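Local coordinates for protein 6-phosphogluconate dehydratase (Shewanella oneidensis, PDB 2GP4) that probably catalyses the dehydration of 6-phosphogluconate in the Entner-Doudoroff pathway as an iron-sulfur enzyme, captured here in its cluster-free apo form, at residues Gln26-Arg31 and Ser344-Ala349; His326-Ala331 and Ile336-Asp341. All blocks are in the same frame, centred on the assembly; numbering follows the deposited sequence.

Interaction 1. Residues Gln26-Arg31 and Ser344-Ala349; sequences QSVTDR and SELSDA
Val28 and Leu346 supply the nearest pair of CA atoms, 7.1 Å apart, where a turn of helix 23-51 lies roughly antiparallel to helix 340-347. The two side chains meet methyl to branch point. Val28 CG1 rests against Leu346 CG at 3.8 Å, while Leu346 CD2 comes up to Val28 CB at 3.9 Å. The leucine's chi1 of -77° puts CG anti to the carbonyl carbon and brings the branched end over. Arg31 reaches across to Glu345, which extends to meet it at about a right angle. The guanidinium takes a single oxygen at its edge, somewhat out of both planes: NH1 bonds to Glu345 OE1 at 2.7 Å on the syn side, and NH2 makes a weak second bond to Glu345 OE1 at 2.9 Å. Both nitrogens share OE1, and the guanidinium and carboxylate planes are turned 41° apart, so this is not the flat pairing of two nitrogens with two oxygens. NH2 also forms a salt bridge with Asp342, so one arginine serves two acids of the same helix. A buried apolar pair bordered by a partly exposed charge pair thus joins helices distant in sequence, and the two acids probably stabilise the arginine's positive charge.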
ATOM      1  N   GLN A  26       2.226  11.614 -16.802  1.00 22.03           N
ATOM      2  CA  GLN A  26       1.867  13.029 -16.848  1.00 22.32           C
ATOM      3  C   GLN A  26       0.355  13.199 -16.983  1.00 21.95           C
ATOM      4  O   GLN A  26      -0.241  14.040 -16.307  1.00 22.00           O
ATOM      5  CB  GLN A  26       2.606  13.765 -17.971  1.00 22.29           C
ATOM      6  CG  GLN A  26       2.468  15.294 -17.908  1.00 24.00           C
ATOM      7  CD  GLN A  26       2.947  15.893 -16.583  1.00 25.75           C
ATOM      8  OE1 GLN A  26       2.142  16.175 -15.690  1.00 26.60           O
ATOM      9  NE2 GLN A  26       4.259  16.081 -16.454  1.00 25.68           N
ATOM     10  N   SER A  27      -0.248  12.375 -17.839  1.00 21.44           N
ATOM     11  CA  SER A  27      -1.683  12.403 -18.083  1.00 21.16           C
ATOM     12  C   SER A  27      -2.496  12.080 -16.828  1.00 20.94           C
ATOM     13  O   SER A  27      -3.456  12.782 -16.508  1.00 20.99           O
ATOM     14  CB  SER A  27      -2.050  11.426 -19.202  1.00 21.09           C
ATOM     15  OG  SER A  27      -3.452  11.343 -19.360  1.00 20.37           O
ATOM     16  N   VAL A  28      -2.108  11.013 -16.136  1.00 20.41           N
ATOM     17  CA  VAL A  28      -2.822  10.548 -14.957  1.00 20.20           C
ATOM     18  C   VAL A  28      -2.666  11.546 -13.808  1.00 20.10           C
ATOM     19  O   VAL A  28      -3.624  11.817 -13.091  1.00 20.01           O
ATOM     20  CB  VAL A  28      -2.377   9.112 -14.552  1.00 20.34           C
ATOM     21  CG1 VAL A  28      -2.976   8.690 -13.205  1.00 20.13           C
ATOM     22  CG2 VAL A  28      -2.783   8.119 -15.629  1.00 20.01           C
ATOM     23  N   THR A  29      -1.460  12.096 -13.663  1.00 19.99           N
ATOM     24  CA  THR A  29      -1.183  13.159 -12.697  1.00 19.71           C
ATOM     25  C   THR A  29      -2.090  14.364 -12.917  1.00 19.84           C
ATOM     26  O   THR A  29      -2.732  14.835 -11.972  1.00 19.69           O
ATOM     27  CB  THR A  29       0.303  13.602 -12.731  1.00 19.68           C
ATOM     28  OG1 THR A  29       1.148  12.478 -12.460  1.00 19.17           O
ATOM     29  CG2 THR A  29       0.567  14.688 -11.703  1.00 19.02           C
ATOM     30  N   ASP A  30      -2.148  14.848 -14.161  1.00 19.96           N
ATOM     31  CA  ASP A  30      -3.013  15.976 -14.518  1.00 20.17           C
ATOM     32  C   ASP A  30      -4.491  15.701 -14.222  1.00 19.92           C
ATOM     33  O   ASP A  30      -5.222  16.596 -13.780  1.00 19.86           O
ATOM     34  CB  ASP A  30      -2.863  16.330 -15.998  1.00 20.51           C
ATOM     35  CG  ASP A  30      -1.496  16.892 -16.341  1.00 21.67           C
ATOM     36  OD1 ASP A  30      -0.699  17.198 -15.423  1.00 22.65           O
ATOM     37  OD2 ASP A  30      -1.224  17.028 -17.557  1.00 23.79           O
ATOM     38  N   ARG A  31      -4.922  14.469 -14.480  1.00 19.60           N
ATOM     39  CA  ARG A  31      -6.304  14.067 -14.230  1.00 19.55           C
ATOM     40  C   ARG A  31      -6.629  14.162 -12.742  1.00 19.49           C
ATOM     41  O   ARG A  31      -7.709  14.625 -12.368  1.00 19.61           O
ATOM     42  CB  ARG A  31      -6.563  12.649 -14.740  1.00 19.23           C
ATOM     43  CG  ARG A  31      -8.009  12.185 -14.572  1.00 19.71           C
ATOM     44  CD  ARG A  31      -8.268  10.879 -15.309  1.00 20.37           C
ATOM     45  NE  ARG A  31      -7.445   9.790 -14.776  1.00 20.52           N
ATOM     46  CZ  ARG A  31      -7.348   8.581 -15.313  1.00 19.88           C
ATOM     47  NH1 ARG A  31      -8.017   8.280 -16.420  1.00 21.69           N
ATOM     48  NH2 ARG A  31      -6.578   7.671 -14.739  1.00 19.28           N
ATOM     49  N   SER A 344      -4.744   1.452 -12.594  1.00 18.84           N
ATOM     50  CA  SER A 344      -4.781   0.549 -13.738  1.00 18.89           C
ATOM     51  C   SER A 344      -4.050   1.139 -14.944  1.00 19.12           C
ATOM     52  O   SER A 344      -3.310   0.433 -15.629  1.00 19.11           O
ATOM     53  CB  SER A 344      -6.241   0.226 -14.090  1.00 18.77           C
ATOM     54  OG  SER A 344      -6.347  -0.732 -15.121  1.00 18.04           O
ATOM     55  N   GLU A 345      -4.241   2.435 -15.181  1.00 19.05           N
ATOM     56  CA  GLU A 345      -3.612   3.110 -16.318  1.00 19.44           C
ATOM     57  C   GLU A 345      -2.133   3.422 -16.075  1.00 19.24           C
ATOM     58  O   GLU A 345      -1.328   3.397 -17.012  1.00 19.26           O
ATOM     59  CB  GLU A 345      -4.422   4.346 -16.753  1.00 19.20           C
ATOM     60  CG  GLU A 345      -5.746   3.952 -17.421  1.00 19.68           C
ATOM     61  CD  GLU A 345      -6.776   5.069 -17.535  1.00 20.43           C
ATOM     62  OE1 GLU A 345      -6.443   6.253 -17.305  1.00 20.37           O
ATOM     63  OE2 GLU A 345      -7.942   4.744 -17.876  1.00 21.82           O
ATOM     64  N   LEU A 346      -1.774   3.689 -14.823  1.00 19.19           N
ATOM     65  CA  LEU A 346      -0.368   3.854 -14.451  1.00 19.27           C
ATOM     66  C   LEU A 346       0.382   2.542 -14.581  1.00 19.82           C
ATOM     67  O   LEU A 346       1.519   2.518 -15.068  1.00 20.09           O
ATOM     68  CB  LEU A 346      -0.218   4.395 -13.030  1.00 18.83           C
ATOM     69  CG  LEU A 346      -0.492   5.889 -12.854  1.00 18.31           C
ATOM     70  CD1 LEU A 346      -0.562   6.251 -11.391  1.00 16.69           C
ATOM     71  CD2 LEU A 346       0.551   6.743 -13.582  1.00 18.00           C
ATOM     72  N   SER A 347      -0.264   1.457 -14.146  1.00 20.21           N
ATOM     73  CA  SER A 347       0.319   0.116 -14.191  1.00 20.47           C
ATOM     74  C   SER A 347       0.809  -0.236 -15.594  1.00 20.86           C
ATOM     75  O   SER A 347       1.899  -0.789 -15.753  1.00 20.89           O
ATOM     76  CB  SER A 347      -0.691  -0.921 -13.700  1.00 20.44           C
ATOM     77  OG  SER A 347      -0.187  -2.236 -13.823  1.00 20.23           O
ATOM     78  N   ASP A 348       0.008   0.112 -16.602  1.00 21.03           N
ATOM     79  CA  ASP A 348       0.357  -0.131 -18.001  1.00 21.43           C
ATOM     80  C   ASP A 348       1.667   0.524 -18.431  1.00 21.40           C
ATOM     81  O   ASP A 348       2.310   0.057 -19.372  1.00 21.42           O
ATOM     82  CB  ASP A 348      -0.772   0.334 -18.923  1.00 21.59           C
ATOM     83  CG  ASP A 348      -1.983  -0.564 -18.863  1.00 22.05           C
ATOM     84  OD1 ASP A 348      -1.899  -1.693 -18.330  1.00 22.53           O
ATOM     85  OD2 ASP A 348      -3.038  -0.138 -19.364  1.00 24.32           O
ATOM     86  N   ALA A 349       2.057   1.597 -17.746  1.00 21.25           N
ATOM     87  CA  ALA A 349       3.289   2.314 -18.080  1.00 21.31           C
ATOM     88  C   ALA A 349       4.473   2.006 -17.151  1.00 21.49           C
ATOM     89  O   ALA A 349       5.617   2.303 -17.488  1.00 21.49           O
ATOM     90  CB  ALA A 349       3.030   3.809 -18.129  1.00 21.02           C
TER

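Interaction 2. Residues His326-Ala331 and Ile336-Asp341; sequences HIVAAA and IIVNWD
Ile336 begins the return from helix 322-333, giving its backbone N-H to Ala331 O over 2.8 Å, with an N-H...O angle of 154°. The bond spans five residues, consistent with the 6→1 bond of a Schellman motif. Ile336 CB lies 3.9 Å from Ala331 CB, the apolar contact that accompanies the bond. Past Ile337, whose CB bond leads away from the helix, Val338 turns back inward. Its CG1 meets Val328 CG2 at 4.3 Å, and its other methyl is a looser neighbour of Ala331. Val328, with CG1 anti to its amide nitrogen (chi1 170°), holds both methyls near Val338 O, the closer one, CG1, at 3.6 Å. A water links the two segments: it donates to Val328 O at 2.8 Å and to Ile336 O, and accepts from Val338 N. Three backbone groups that do not reach one another are satisfied in this way. Asn339 then occupies the N-cap position of helix 340-347, and Trp340 N bonds to Glu615. Ile336 and Val338 are thus buried among helix 322-333, helix 304-316 (through Ile307) and helix 23-51 (through Ile32 and Ser36), while Asp341 forms a salt bridge with Arg449 of strand 448-453.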
ATOM      1  N   HIS A 326      -4.594   2.238   1.181  1.00 24.30           N
ATOM      2  CA  HIS A 326      -3.926   3.175   2.084  1.00 23.28           C
ATOM      3  C   HIS A 326      -3.410   4.422   1.378  1.00 22.71           C
ATOM      4  O   HIS A 326      -3.443   5.515   1.947  1.00 22.56           O
ATOM      5  CB  HIS A 326      -2.778   2.491   2.839  1.00 23.39           C
ATOM      6  CG  HIS A 326      -3.186   1.259   3.584  1.00 22.46           C
ATOM      7  ND1 HIS A 326      -4.382   1.159   4.262  1.00 22.46           N
ATOM      8  CD2 HIS A 326      -2.547   0.081   3.775  1.00 22.12           C
ATOM      9  CE1 HIS A 326      -4.471  -0.034   4.821  1.00 22.33           C
ATOM     10  NE2 HIS A 326      -3.368  -0.705   4.546  1.00 22.30           N
ATOM     11  N   ILE A 327      -2.925   4.257   0.150  1.00 22.09           N
ATOM     12  CA  ILE A 327      -2.477   5.392  -0.661  1.00 21.48           C
ATOM     13  C   ILE A 327      -3.664   6.313  -0.931  1.00 20.97           C
ATOM     14  O   ILE A 327      -3.544   7.532  -0.831  1.00 21.12           O
ATOM     15  CB  ILE A 327      -1.836   4.931  -2.003  1.00 21.90           C
ATOM     16  CG1 ILE A 327      -0.485   4.241  -1.755  1.00 21.47           C
ATOM     17  CG2 ILE A 327      -1.698   6.110  -3.002  1.00 21.64           C
ATOM     18  CD1 ILE A 327       0.191   3.708  -3.025  1.00 21.18           C
ATOM     19  N   VAL A 328      -4.805   5.715  -1.262  1.00 20.19           N
ATOM     20  CA  VAL A 328      -6.042   6.443  -1.558  1.00 19.52           C
ATOM     21  C   VAL A 328      -6.594   7.144  -0.305  1.00 19.35           C
ATOM     22  O   VAL A 328      -7.076   8.278  -0.385  1.00 19.32           O
ATOM     23  CB  VAL A 328      -7.107   5.495  -2.191  1.00 19.40           C
ATOM     24  CG1 VAL A 328      -8.476   6.159  -2.282  1.00 18.88           C
ATOM     25  CG2 VAL A 328      -6.656   5.047  -3.557  1.00 19.00           C
ATOM     26  N   ALA A 329      -6.512   6.468   0.841  1.00 18.90           N
ATOM     27  CA  ALA A 329      -6.939   7.042   2.116  1.00 18.71           C
ATOM     28  C   ALA A 329      -6.025   8.176   2.577  1.00 18.71           C
ATOM     29  O   ALA A 329      -6.497   9.193   3.100  1.00 18.75           O
ATOM     30  CB  ALA A 329      -7.028   5.970   3.184  1.00 18.58           C
ATOM     31  N   ALA A 330      -4.719   8.001   2.386  1.00 18.69           N
ATOM     32  CA  ALA A 330      -3.754   9.047   2.744  1.00 18.54           C
ATOM     33  C   ALA A 330      -3.961  10.276   1.871  1.00 18.37           C
ATOM     34  O   ALA A 330      -4.021  11.391   2.380  1.00 18.25           O
ATOM     35  CB  ALA A 330      -2.325   8.538   2.627  1.00 18.33           C
ATOM     36  N   ALA A 331      -4.092  10.058   0.563  1.00 18.23           N
ATOM     37  CA  ALA A 331      -4.282  11.150  -0.390  1.00 18.24           C
ATOM     38  C   ALA A 331      -5.576  11.927  -0.128  1.00 18.21           C
ATOM     39  O   ALA A 331      -5.582  13.158  -0.181  1.00 17.92           O
ATOM     40  CB  ALA A 331      -4.244  10.632  -1.826  1.00 18.07           C
ATOM     41  N   ILE A 336      -6.674  15.058  -1.992  1.00 18.38           N
ATOM     42  CA  ILE A 336      -6.314  14.481  -3.282  1.00 18.24           C
ATOM     43  C   ILE A 336      -7.138  13.231  -3.568  1.00 17.98           C
ATOM     44  O   ILE A 336      -7.151  12.291  -2.772  1.00 18.06           O
ATOM     45  CB  ILE A 336      -4.796  14.177  -3.350  1.00 18.50           C
ATOM     46  CG1 ILE A 336      -3.998  15.468  -3.117  1.00 19.11           C
ATOM     47  CG2 ILE A 336      -4.427  13.564  -4.699  1.00 18.18           C
ATOM     48  CD1 ILE A 336      -2.633  15.268  -2.486  1.00 19.85           C
ATOM     49  N   ILE A 337      -7.827  13.232  -4.707  1.00 17.81           N
ATOM     50  CA  ILE A 337      -8.733  12.142  -5.064  1.00 17.39           C
ATOM     51  C   ILE A 337      -8.126  11.239  -6.137  1.00 17.56           C
ATOM     52  O   ILE A 337      -7.933  11.667  -7.276  1.00 17.63           O
ATOM     53  CB  ILE A 337     -10.116  12.677  -5.528  1.00 17.50           C
ATOM     54  CG1 ILE A 337     -10.649  13.718  -4.529  1.00 17.09           C
ATOM     55  CG2 ILE A 337     -11.099  11.514  -5.742  1.00 16.66           C
ATOM     56  CD1 ILE A 337     -11.998  14.335  -4.885  1.00 16.91           C
ATOM     57  N   VAL A 338      -7.832   9.994  -5.756  1.00 17.55           N
ATOM     58  CA  VAL A 338      -7.263   8.980  -6.650  1.00 17.46           C
ATOM     59  C   VAL A 338      -8.194   7.762  -6.725  1.00 17.50           C
ATOM     60  O   VAL A 338      -8.700   7.300  -5.700  1.00 17.41           O
ATOM     61  CB  VAL A 338      -5.854   8.520  -6.156  1.00 17.68           C
ATOM     62  CG1 VAL A 338      -5.320   7.356  -6.989  1.00 18.00           C
ATOM     63  CG2 VAL A 338      -4.856   9.674  -6.161  1.00 17.53           C
ATOM     64  N   ASN A 339      -8.428   7.244  -7.931  1.00 17.52           N
ATOM     65  CA  ASN A 339      -9.269   6.050  -8.088  1.00 17.53           C
ATOM     66  C   ASN A 339      -8.557   4.879  -8.792  1.00 17.46           C
ATOM     67  O   ASN A 339      -7.380   4.978  -9.128  1.00 17.52           O
ATOM     68  CB  ASN A 339     -10.623   6.399  -8.744  1.00 17.39           C
ATOM     69  CG  ASN A 339     -10.485   7.004 -10.147  1.00 18.60           C
ATOM     70  OD1 ASN A 339     -11.361   7.755 -10.593  1.00 19.80           O
ATOM     71  ND2 ASN A 339      -9.403   6.674 -10.848  1.00 19.04           N
ATOM     72  N   TRP A 340      -9.277   3.781  -9.013  1.00 17.56           N
ATOM     73  CA  TRP A 340      -8.709   2.599  -9.667  1.00 17.78           C
ATOM     74  C   TRP A 340      -8.325   2.806 -11.127  1.00 17.94           C
ATOM     75  O   TRP A 340      -7.459   2.106 -11.638  1.00 18.08           O
ATOM     76  CB  TRP A 340      -9.619   1.371  -9.519  1.00 17.41           C
ATOM     77  CG  TRP A 340      -9.649   0.819  -8.126  1.00 16.80           C
ATOM     78  CD1 TRP A 340      -8.724   1.029  -7.134  1.00 16.44           C
ATOM     79  CD2 TRP A 340     -10.635  -0.059  -7.573  1.00 16.83           C
ATOM     80  NE1 TRP A 340      -9.082   0.348  -5.999  1.00 15.98           N
ATOM     81  CE2 TRP A 340     -10.245  -0.334  -6.237  1.00 16.67           C
ATOM     82  CE3 TRP A 340     -11.813  -0.636  -8.068  1.00 16.01           C
ATOM     83  CZ2 TRP A 340     -10.995  -1.153  -5.393  1.00 16.68           C
ATOM     84  CZ3 TRP A 340     -12.555  -1.454  -7.230  1.00 16.50           C
ATOM     85  CH2 TRP A 340     -12.142  -1.706  -5.905  1.00 16.78           C
ATOM     86  N   ASP A 341      -8.960   3.763 -11.795  1.00 18.37           N
ATOM     87  CA  ASP A 341      -8.563   4.122 -13.159  1.00 18.80           C
ATOM     88  C   ASP A 341      -7.136   4.673 -13.168  1.00 18.89           C
ATOM     89  O   ASP A 341      -6.384   4.439 -14.115  1.00 18.79           O
ATOM     90  CB  ASP A 341      -9.510   5.153 -13.760  1.00 19.04           C
ATOM     91  CG  ASP A 341     -10.952   4.695 -13.768  1.00 20.32           C
ATOM     92  OD1 ASP A 341     -11.710   5.118 -12.873  1.00 22.46           O
ATOM     93  OD2 ASP A 341     -11.335   3.928 -14.672  1.00 22.57           O
TER
HETATM   94  O   HOH W   1      -7.826   9.642  -2.753  1.00 17.60           O

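Helix 23-51 opens the modelled chain, and its early turns wait more than 300 residues for the partner that interaction 1 supplies, closing a very long loop through much of the helical N-terminal part. Interaction 2 lies wholly within that loop and is local: helix 322-333 ends, the chain doubles back, and the returning segment leads straight into helix 340-347. That helix is common to both contacts, 336-341 taking in its first residues and 344-349 its later ones. Their centres lie 13 Å apart, and Arg31 NH2 with Asp341 O makes a probable hydrogen bond joining them. Nested rather than crossed, the short return and the long closure together tie helices 23-51, 322-333 and 340-347 into one unit.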